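Local coordinates for ABC transporter, periplasmic substrate-binding protein (Thermotoga maritima, PDB 2HPG), which probably captures a small organic solute in the periplasm and delivers it to the membrane components of a tripartite ATP-independent (TRAP) transporter, at residues A[135-140]-A[229-234]; A[142-147]-A[220-225]. All coordinates share one frame; numbering follows the deposited sequence.

Interaction 1 (A[135-140]-A[229-234]); sequences FYWVQG and NFEIVS
Strands 135-140 and 229-234 run antiparallel but splay strongly, at 127° between their directions, and the backbones join where Asn229 N donates a straight hydrogen bond to Trp137 O, 2.7 Å long. Beyond it Gln139 reaches across with its amide: NE2 gives a hydrogen to Asn229 OD1 at 2.8 Å, meeting that oxygen on a lone pair, and the two amide planes lie only 14° apart. A water accepts from both Gln139 NE2 and Asn229 ND2 and so ties the two amides a second time. OD1 also takes a hydrogen bond from Tyr23 OH and ND2 gives one to Thr72 O, which fixes the flip of the Asn229 amide. The two segments belong to the long strands 130-146 and 218-234 of the mixed sheet of a family 7 solute-binding protein, of the periplasmic binding protein clan, and the contact lies deep in the molecule. Phe135 and Phe230 point the same way, side by side. Phe135 CB sits squarely over the centre of the Phe230 ring, 3.5 Å from its centroid, while the two rings, nearly parallel, are slid so far apart that they barely overlap. With chi1 at 60°, Phe135 CG stands between its own N and carbonyl carbon, 3.9 Å from Phe230 CZ. Glu231 crosses the indole of Trp137 at about a right angle, its CG over one face and toward the rim, 3.6 Å from Trp137 CD1. The indole NE1 bonds to Met253 O, and Phe27 stacks on the ring.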
ATOM      1  N   PHE A 135      -0.878   5.319  -8.682  1.00 19.49           N
ATOM      2  CA  PHE A 135      -1.047   4.191  -7.760  1.00 19.56           C
ATOM      3  C   PHE A 135      -0.366   2.903  -8.244  1.00 19.11           C
ATOM      4  O   PHE A 135      -0.773   1.815  -7.862  1.00 20.00           O
ATOM      5  CB  PHE A 135      -2.532   3.960  -7.397  1.00 20.15           C
ATOM      6  CG  PHE A 135      -3.433   3.651  -8.577  1.00 21.61           C
ATOM      7  CD1 PHE A 135      -3.577   2.335  -9.051  1.00 21.05           C
ATOM      8  CD2 PHE A 135      -4.180   4.665  -9.182  1.00 22.50           C
ATOM      9  CE1 PHE A 135      -4.410   2.047 -10.115  1.00 21.49           C
ATOM     10  CE2 PHE A 135      -5.028   4.389 -10.274  1.00 22.24           C
ATOM     11  CZ  PHE A 135      -5.141   3.074 -10.740  1.00 21.99           C
ATOM     12  N   TYR A 136       0.688   3.031  -9.055  1.00 18.72           N
ATOM     13  CA  TYR A 136       1.499   1.899  -9.486  1.00 18.27           C
ATOM     14  C   TYR A 136       2.672   1.650  -8.550  1.00 17.87           C
ATOM     15  O   TYR A 136       3.785   1.307  -8.992  1.00 17.69           O
ATOM     16  CB  TYR A 136       2.063   2.155 -10.879  1.00 19.25           C
ATOM     17  CG  TYR A 136       1.037   2.344 -11.983  1.00 18.57           C
ATOM     18  CD1 TYR A 136      -0.291   1.988 -11.830  1.00 20.56           C
ATOM     19  CD2 TYR A 136       1.432   2.844 -13.221  1.00 19.93           C
ATOM     20  CE1 TYR A 136      -1.196   2.174 -12.858  1.00 20.63           C
ATOM     21  CE2 TYR A 136       0.530   3.020 -14.244  1.00 19.35           C
ATOM     22  CZ  TYR A 136      -0.768   2.693 -14.065  1.00 20.77           C
ATOM     23  OH  TYR A 136      -1.642   2.894 -15.119  1.00 20.02           O
ATOM     24  N   TRP A 137       2.419   1.808  -7.254  1.00 17.53           N
ATOM     25  CA  TRP A 137       3.450   1.696  -6.229  1.00 17.05           C
ATOM     26  C   TRP A 137       2.976   0.606  -5.309  1.00 17.50           C
ATOM     27  O   TRP A 137       1.989   0.772  -4.607  1.00 17.13           O
ATOM     28  CB  TRP A 137       3.625   3.030  -5.492  1.00 16.42           C
ATOM     29  CG  TRP A 137       4.352   4.024  -6.340  1.00 15.52           C
ATOM     30  CD1 TRP A 137       3.863   4.694  -7.422  1.00 15.35           C
ATOM     31  CD2 TRP A 137       5.717   4.434  -6.197  1.00 15.27           C
ATOM     32  NE1 TRP A 137       4.847   5.479  -7.973  1.00 15.90           N
ATOM     33  CE2 TRP A 137       5.992   5.344  -7.229  1.00 14.92           C
ATOM     34  CE3 TRP A 137       6.736   4.109  -5.297  1.00 15.26           C
ATOM     35  CZ2 TRP A 137       7.252   5.949  -7.380  1.00 16.09           C
ATOM     36  CZ3 TRP A 137       7.979   4.709  -5.448  1.00 15.39           C
ATOM     37  CH2 TRP A 137       8.223   5.618  -6.478  1.00 15.74           C
ATOM     38  N   VAL A 138       3.659  -0.530  -5.357  1.00 18.41           N
ATOM     39  CA  VAL A 138       3.196  -1.731  -4.680  1.00 18.88           C
ATOM     40  C   VAL A 138       4.281  -2.237  -3.725  1.00 19.12           C
ATOM     41  O   VAL A 138       5.443  -2.363  -4.100  1.00 18.90           O
ATOM     42  CB  VAL A 138       2.768  -2.781  -5.752  1.00 18.80           C
ATOM     43  CG1 VAL A 138       2.709  -4.164  -5.204  1.00 19.22           C
ATOM     44  CG2 VAL A 138       1.398  -2.368  -6.345  1.00 19.51           C
ATOM     45  N   GLN A 139       3.899  -2.478  -2.468  1.00 19.29           N
ATOM     46  CA  GLN A 139       4.854  -2.968  -1.478  1.00 19.38           C
ATOM     47  C   GLN A 139       4.900  -4.487  -1.426  1.00 19.44           C
ATOM     48  O   GLN A 139       5.802  -5.061  -0.818  1.00 20.16           O
ATOM     49  CB  GLN A 139       4.522  -2.404  -0.107  1.00 19.99           C
ATOM     50  CG  GLN A 139       5.044  -1.004   0.108  1.00 20.31           C
ATOM     51  CD  GLN A 139       4.760  -0.514   1.483  1.00 20.66           C
ATOM     52  OE1 GLN A 139       5.169  -1.141   2.454  1.00 23.15           O
ATOM     53  NE2 GLN A 139       4.033   0.595   1.588  1.00 21.57           N
ATOM     54  N   GLY A 140       3.938  -5.152  -2.065  1.00 18.50           N
ATOM     55  CA  GLY A 140       3.932  -6.599  -2.124  1.00 18.20           C
ATOM     56  C   GLY A 140       2.849  -7.219  -1.278  1.00 16.68           C
ATOM     57  O   GLY A 140       2.083  -6.508  -0.628  1.00 16.56           O
ATOM     58  N   ASN A 229       0.017   1.528  -2.902  1.00 17.35           N
ATOM     59  CA  ASN A 229       0.130   2.891  -2.403  1.00 17.40           C
ATOM     60  C   ASN A 229      -0.360   3.887  -3.432  1.00 17.93           C
ATOM     61  O   ASN A 229      -0.216   3.676  -4.652  1.00 17.23           O
ATOM     62  CB  ASN A 229       1.560   3.205  -1.988  1.00 17.06           C
ATOM     63  CG  ASN A 229       1.964   2.502  -0.703  1.00 16.48           C
ATOM     64  OD1 ASN A 229       2.798   1.598  -0.711  1.00 17.92           O
ATOM     65  ND2 ASN A 229       1.349   2.901   0.408  1.00 15.07           N
ATOM     66  N   PHE A 230      -0.949   4.971  -2.927  1.00 17.99           N
ATOM     67  CA  PHE A 230      -1.401   6.085  -3.750  1.00 18.32           C
ATOM     68  C   PHE A 230      -0.521   7.286  -3.487  1.00 18.54           C
ATOM     69  O   PHE A 230      -0.243   7.610  -2.349  1.00 17.61           O
ATOM     70  CB  PHE A 230      -2.845   6.420  -3.415  1.00 18.78           C
ATOM     71  CG  PHE A 230      -3.826   5.531  -4.080  1.00 19.77           C
ATOM     72  CD1 PHE A 230      -4.696   6.037  -5.025  1.00 20.19           C
ATOM     73  CD2 PHE A 230      -3.857   4.172  -3.796  1.00 20.51           C
ATOM     74  CE1 PHE A 230      -5.595   5.209  -5.649  1.00 21.42           C
ATOM     75  CE2 PHE A 230      -4.751   3.345  -4.431  1.00 20.53           C
ATOM     76  CZ  PHE A 230      -5.627   3.876  -5.353  1.00 21.15           C
ATOM     77  N   GLU A 231      -0.071   7.933  -4.554  1.00 19.05           N
ATOM     78  CA  GLU A 231       0.885   9.024  -4.453  1.00 19.27           C
ATOM     79  C   GLU A 231       0.131  10.301  -4.776  1.00 19.77           C
ATOM     80  O   GLU A 231      -0.340  10.477  -5.895  1.00 19.37           O
ATOM     81  CB  GLU A 231       2.049   8.786  -5.419  1.00 19.86           C
ATOM     82  CG  GLU A 231       2.669   7.392  -5.318  1.00 17.57           C
ATOM     83  CD  GLU A 231       3.158   7.057  -3.920  1.00 17.88           C
ATOM     84  OE1 GLU A 231       3.675   7.983  -3.284  1.00 16.63           O
ATOM     85  OE2 GLU A 231       3.021   5.878  -3.466  1.00 14.82           O
ATOM     86  N   ILE A 232      -0.041  11.158  -3.769  1.00 19.32           N
ATOM     87  CA  ILE A 232      -0.912  12.323  -3.895  1.00 19.80           C
ATOM     88  C   ILE A 232      -0.155  13.639  -3.757  1.00 20.49           C
ATOM     89  O   ILE A 232       0.886  13.692  -3.101  1.00 19.88           O
ATOM     90  CB  ILE A 232      -2.102  12.272  -2.889  1.00 19.62           C
ATOM     91  CG1 ILE A 232      -1.620  12.370  -1.432  1.00 19.36           C
ATOM     92  CG2 ILE A 232      -2.909  10.991  -3.094  1.00 18.67           C
ATOM     93  CD1 ILE A 232      -2.744  12.504  -0.416  1.00 18.45           C
ATOM     94  N   VAL A 233      -0.672  14.670  -4.429  1.00 20.95           N
ATOM     95  CA  VAL A 233      -0.250  16.064  -4.249  1.00 21.90           C
ATOM     96  C   VAL A 233      -1.485  16.973  -4.202  1.00 22.91           C
ATOM     97  O   VAL A 233      -2.596  16.533  -4.488  1.00 23.14           O
ATOM     98  CB  VAL A 233       0.704  16.586  -5.367  1.00 21.86           C
ATOM     99  CG1 VAL A 233       2.060  15.884  -5.325  1.00 22.01           C
ATOM    100  CG2 VAL A 233       0.066  16.482  -6.773  1.00 21.95           C
ATOM    101  N   SER A 234      -1.283  18.232  -3.809  1.00 23.61           N
ATOM    102  CA  SER A 234      -2.337  19.244  -3.866  1.00 24.30           C
ATOM    103  C   SER A 234      -2.786  19.462  -5.297  1.00 24.73           C
ATOM    104  O   SER A 234      -1.956  19.723  -6.172  1.00 24.01           O
ATOM    105  CB  SER A 234      -1.837  20.585  -3.313  1.00 24.55           C
ATOM    106  OG  SER A 234      -2.804  21.590  -3.539  1.00 26.73           O
TER
HETATM  107  O   HOH W   1       2.567   2.634   3.313  1.00 29.01           O

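Interaction 2 (A[142-147]-A[220-225]); sequences RHFVTN and SETGHF
The imidazole of His224 lies between two partners: Arg142 O sits over one face, 3.4 Å above the ring plane of His224 and toward its rim, and Phe144 CZ lies over the opposite face. Phe144 N, Thr222 CB and Phe225 CE2 lie at its edge, near the ring plane. The rings of Phe144 and His224 are oblique, 35° apart, with Phe144 CE2 3.5 Å from His224 ND1. At the edge of the Phe144 ring comes Thr222 CG2. Thr222 OG1 and His224 ND1 share a hydrogen bond of 2.7 Å, and His224 NE2 bonds to Glu201, so both imidazole nitrogens are engaged, which probably keeps the ring from turning. A second imidazole, that of His143, carries Glu221 CG over the centre of one face, 4.0 Å from the centroid, and takes Gly223 N at its edge. This N-H lies close to the ring plane and bonds to His143 ND1 at 2.9 Å, consistent with an ND1 that carries no proton. An alanine in place of His143 would probably leave the Gly223 N-H without its acceptor and the Glu221 methylenes without the ring they lie against. The antiparallel pairing of strands 130-146 and 218-234 is regular at Phe144 and Ser220, a hydrogen-bonded pair, but then strand 220-225 kinks: Glu221 centres an inverse gamma turn, in which Thr222 N bonds to Ser220 O, an oxygen that also accepts from Phe144 N. Gly223 follows with positive phi, 52°, which favours glycine. Beyond the kink, Arg142 N donates to Phe225 O at 2.9 Å. Arg142 CD meets Phe225 CB, and its guanidinium forms a salt bridge with Glu201. At the other end a water links Phe144 O, Thr146 OG1 and Ser220 OG; Thr146 OG1 also bonds to Lys148 O and Ser220 OG to Ile150 N.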
ATOM      1  N   ARG A 142       1.156  -9.334   1.727  1.00 14.82           N
ATOM      2  CA  ARG A 142       1.276  -9.476   3.154  1.00 15.18           C
ATOM      3  C   ARG A 142       0.758 -10.835   3.568  1.00 14.72           C
ATOM      4  O   ARG A 142      -0.204 -11.363   2.984  1.00 13.08           O
ATOM      5  CB  ARG A 142       0.517  -8.341   3.841  1.00 15.11           C
ATOM      6  CG  ARG A 142       1.227  -7.026   3.621  1.00 16.25           C
ATOM      7  CD  ARG A 142       0.416  -5.817   3.919  1.00 18.11           C
ATOM      8  NE  ARG A 142       0.211  -5.588   5.350  1.00 20.25           N
ATOM      9  CZ  ARG A 142       0.738  -4.600   6.081  1.00 18.76           C
ATOM     10  NH1 ARG A 142       1.548  -3.706   5.558  1.00 18.50           N
ATOM     11  NH2 ARG A 142       0.405  -4.495   7.359  1.00 19.77           N
ATOM     12  N   HIS A 143       1.424 -11.408   4.575  1.00 13.72           N
ATOM     13  CA  HIS A 143       1.154 -12.768   5.055  1.00 13.33           C
ATOM     14  C   HIS A 143       1.065 -12.703   6.568  1.00 12.61           C
ATOM     15  O   HIS A 143       1.537 -11.747   7.150  1.00 12.17           O
ATOM     16  CB  HIS A 143       2.311 -13.702   4.639  1.00 14.25           C
ATOM     17  CG  HIS A 143       2.532 -13.773   3.155  1.00 11.40           C
ATOM     18  ND1 HIS A 143       1.544 -14.151   2.273  1.00 12.52           N
ATOM     19  CD2 HIS A 143       3.630 -13.505   2.405  1.00 12.19           C
ATOM     20  CE1 HIS A 143       2.019 -14.098   1.037  1.00 13.92           C
ATOM     21  NE2 HIS A 143       3.290 -13.730   1.091  1.00 12.62           N
ATOM     22  N   PHE A 144       0.459 -13.689   7.207  1.00 13.03           N
ATOM     23  CA  PHE A 144       0.375 -13.686   8.669  1.00 13.36           C
ATOM     24  C   PHE A 144       1.718 -14.070   9.310  1.00 13.49           C
ATOM     25  O   PHE A 144       2.367 -14.986   8.824  1.00 13.21           O
ATOM     26  CB  PHE A 144      -0.705 -14.643   9.142  1.00 14.38           C
ATOM     27  CG  PHE A 144      -2.094 -14.119   8.952  1.00 14.20           C
ATOM     28  CD1 PHE A 144      -2.604 -13.170   9.810  1.00 15.88           C
ATOM     29  CD2 PHE A 144      -2.862 -14.539   7.903  1.00 16.24           C
ATOM     30  CE1 PHE A 144      -3.886 -12.672   9.644  1.00 16.61           C
ATOM     31  CE2 PHE A 144      -4.135 -14.057   7.725  1.00 16.17           C
ATOM     32  CZ  PHE A 144      -4.643 -13.111   8.599  1.00 16.30           C
ATOM     33  N   VAL A 145       2.081 -13.389  10.403  1.00 13.67           N
ATOM     34  CA  VAL A 145       3.323 -13.639  11.121  1.00 14.40           C
ATOM     35  C   VAL A 145       2.883 -13.951  12.544  1.00 14.95           C
ATOM     36  O   VAL A 145       2.359 -13.086  13.237  1.00 14.24           O
ATOM     37  CB  VAL A 145       4.296 -12.438  11.143  1.00 14.58           C
ATOM     38  CG1 VAL A 145       5.757 -12.958  11.359  1.00 12.89           C
ATOM     39  CG2 VAL A 145       4.214 -11.607   9.856  1.00 14.46           C
ATOM     40  N   THR A 146       3.072 -15.202  12.956  1.00 17.16           N
ATOM     41  CA  THR A 146       2.458 -15.736  14.173  1.00 17.49           C
ATOM     42  C   THR A 146       3.367 -16.779  14.855  1.00 18.69           C
ATOM     43  O   THR A 146       4.423 -17.107  14.345  1.00 19.58           O
ATOM     44  CB  THR A 146       1.151 -16.445  13.815  1.00 17.88           C
ATOM     45  OG1 THR A 146       1.447 -17.531  12.921  1.00 19.35           O
ATOM     46  CG2 THR A 146       0.126 -15.475  13.128  1.00 15.26           C
ATOM     47  N   ASN A 147       2.947 -17.269  16.021  1.00 19.70           N
ATOM     48  CA  ASN A 147       3.615 -18.412  16.664  1.00 20.39           C
ATOM     49  C   ASN A 147       2.730 -19.671  16.585  1.00 21.27           C
ATOM     50  O   ASN A 147       2.907 -20.611  17.358  1.00 21.53           O
ATOM     51  CB  ASN A 147       4.022 -18.086  18.110  1.00 19.93           C
ATOM     52  CG  ASN A 147       5.331 -17.332  18.190  1.00 20.37           C
ATOM     53  OD1 ASN A 147       6.311 -17.686  17.519  1.00 19.10           O
ATOM     54  ND2 ASN A 147       5.356 -16.270  18.989  1.00 19.57           N
ATOM     55  N   SER A 220       2.832 -17.538   7.380  1.00 16.80           N
ATOM     56  CA  SER A 220       1.834 -18.316   6.661  1.00 15.94           C
ATOM     57  C   SER A 220       1.338 -17.512   5.468  1.00 15.93           C
ATOM     58  O   SER A 220       0.798 -16.404   5.631  1.00 14.40           O
ATOM     59  CB  SER A 220       0.658 -18.672   7.567  1.00 16.14           C
ATOM     60  OG  SER A 220       1.077 -19.146   8.832  1.00 14.05           O
ATOM     61  N   GLU A 221       1.533 -18.067   4.269  1.00 16.12           N
ATOM     62  CA  GLU A 221       1.413 -17.324   3.032  1.00 16.05           C
ATOM     63  C   GLU A 221      -0.010 -17.233   2.494  1.00 16.48           C
ATOM     64  O   GLU A 221      -0.323 -17.706   1.389  1.00 17.08           O
ATOM     65  CB  GLU A 221       2.359 -17.890   1.980  1.00 16.07           C
ATOM     66  CG  GLU A 221       3.836 -17.638   2.286  1.00 16.14           C
ATOM     67  CD  GLU A 221       4.708 -17.976   1.122  1.00 16.94           C
ATOM     68  OE1 GLU A 221       4.250 -18.750   0.267  1.00 19.81           O
ATOM     69  OE2 GLU A 221       5.855 -17.508   1.057  1.00 17.37           O
ATOM     70  N   THR A 222      -0.854 -16.569   3.277  1.00 16.84           N
ATOM     71  CA  THR A 222      -2.230 -16.312   2.904  1.00 16.41           C
ATOM     72  C   THR A 222      -2.310 -15.272   1.797  1.00 16.77           C
ATOM     73  O   THR A 222      -3.294 -15.254   1.067  1.00 17.47           O
ATOM     74  CB  THR A 222      -3.042 -15.811   4.072  1.00 15.96           C
ATOM     75  OG1 THR A 222      -2.302 -14.801   4.756  1.00 14.78           O
ATOM     76  CG2 THR A 222      -3.374 -16.949   5.044  1.00 14.62           C
ATOM     77  N   GLY A 223      -1.299 -14.406   1.688  1.00 16.75           N
ATOM     78  CA  GLY A 223      -1.240 -13.387   0.631  1.00 16.29           C
ATOM     79  C   GLY A 223      -2.527 -12.554   0.574  1.00 16.39           C
ATOM     80  O   GLY A 223      -3.016 -12.196  -0.503  1.00 15.91           O
ATOM     81  N   HIS A 224      -3.061 -12.252   1.748  1.00 16.10           N
ATOM     82  CA  HIS A 224      -4.389 -11.645   1.901  1.00 15.83           C
ATOM     83  C   HIS A 224      -4.484 -10.138   1.552  1.00 16.24           C
ATOM     84  O   HIS A 224      -5.593  -9.645   1.308  1.00 16.33           O
ATOM     85  CB  HIS A 224      -4.896 -11.886   3.326  1.00 15.64           C
ATOM     86  CG  HIS A 224      -3.961 -11.377   4.376  1.00 15.48           C
ATOM     87  ND1 HIS A 224      -3.001 -12.169   4.966  1.00 16.22           N
ATOM     88  CD2 HIS A 224      -3.791 -10.139   4.891  1.00 17.29           C
ATOM     89  CE1 HIS A 224      -2.290 -11.443   5.807  1.00 13.57           C
ATOM     90  NE2 HIS A 224      -2.750 -10.207   5.791  1.00 15.67           N
ATOM     91  N   PHE A 225      -3.358  -9.409   1.548  1.00 15.84           N
ATOM     92  CA  PHE A 225      -3.310  -8.044   1.015  1.00 16.21           C
ATOM     93  C   PHE A 225      -2.195  -7.924  -0.004  1.00 16.17           C
ATOM     94  O   PHE A 225      -1.118  -8.493   0.168  1.00 15.93           O
ATOM     95  CB  PHE A 225      -3.015  -6.970   2.079  1.00 16.81           C
ATOM     96  CG  PHE A 225      -4.046  -6.823   3.152  1.00 15.83           C
ATOM     97  CD1 PHE A 225      -5.361  -6.523   2.856  1.00 16.64           C
ATOM     98  CD2 PHE A 225      -3.671  -6.891   4.470  1.00 16.04           C
ATOM     99  CE1 PHE A 225      -6.275  -6.367   3.858  1.00 15.94           C
ATOM    100  CE2 PHE A 225      -4.573  -6.740   5.474  1.00 18.15           C
ATOM    101  CZ  PHE A 225      -5.884  -6.471   5.181  1.00 18.17           C
TER
HETATM  102  O   HOH W   2       2.014 -17.274  10.337  1.00 12.38           O

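Overall arrangement
Both contacts are built from the same two long strands, 130-146 and 218-234, whose antiparallel pairing they sample at two places with centres 22 Å apart. Along the chain the order is 135-140, 142-147, 220-225, 229-234, so interaction 2 falls within the stretch bracketed by interaction 1. The centre of interaction 1 lies about 7 Å from the centre of the chain, near helix 243-278 and strand 68-73; that of interaction 2, about 15 Å from it, adjoins strand 199-202 and helix 167-176. The pair of strands thus runs through one mixed sheet, consistent with the long strands that connect the two lobes in TRAP solute-binding proteins.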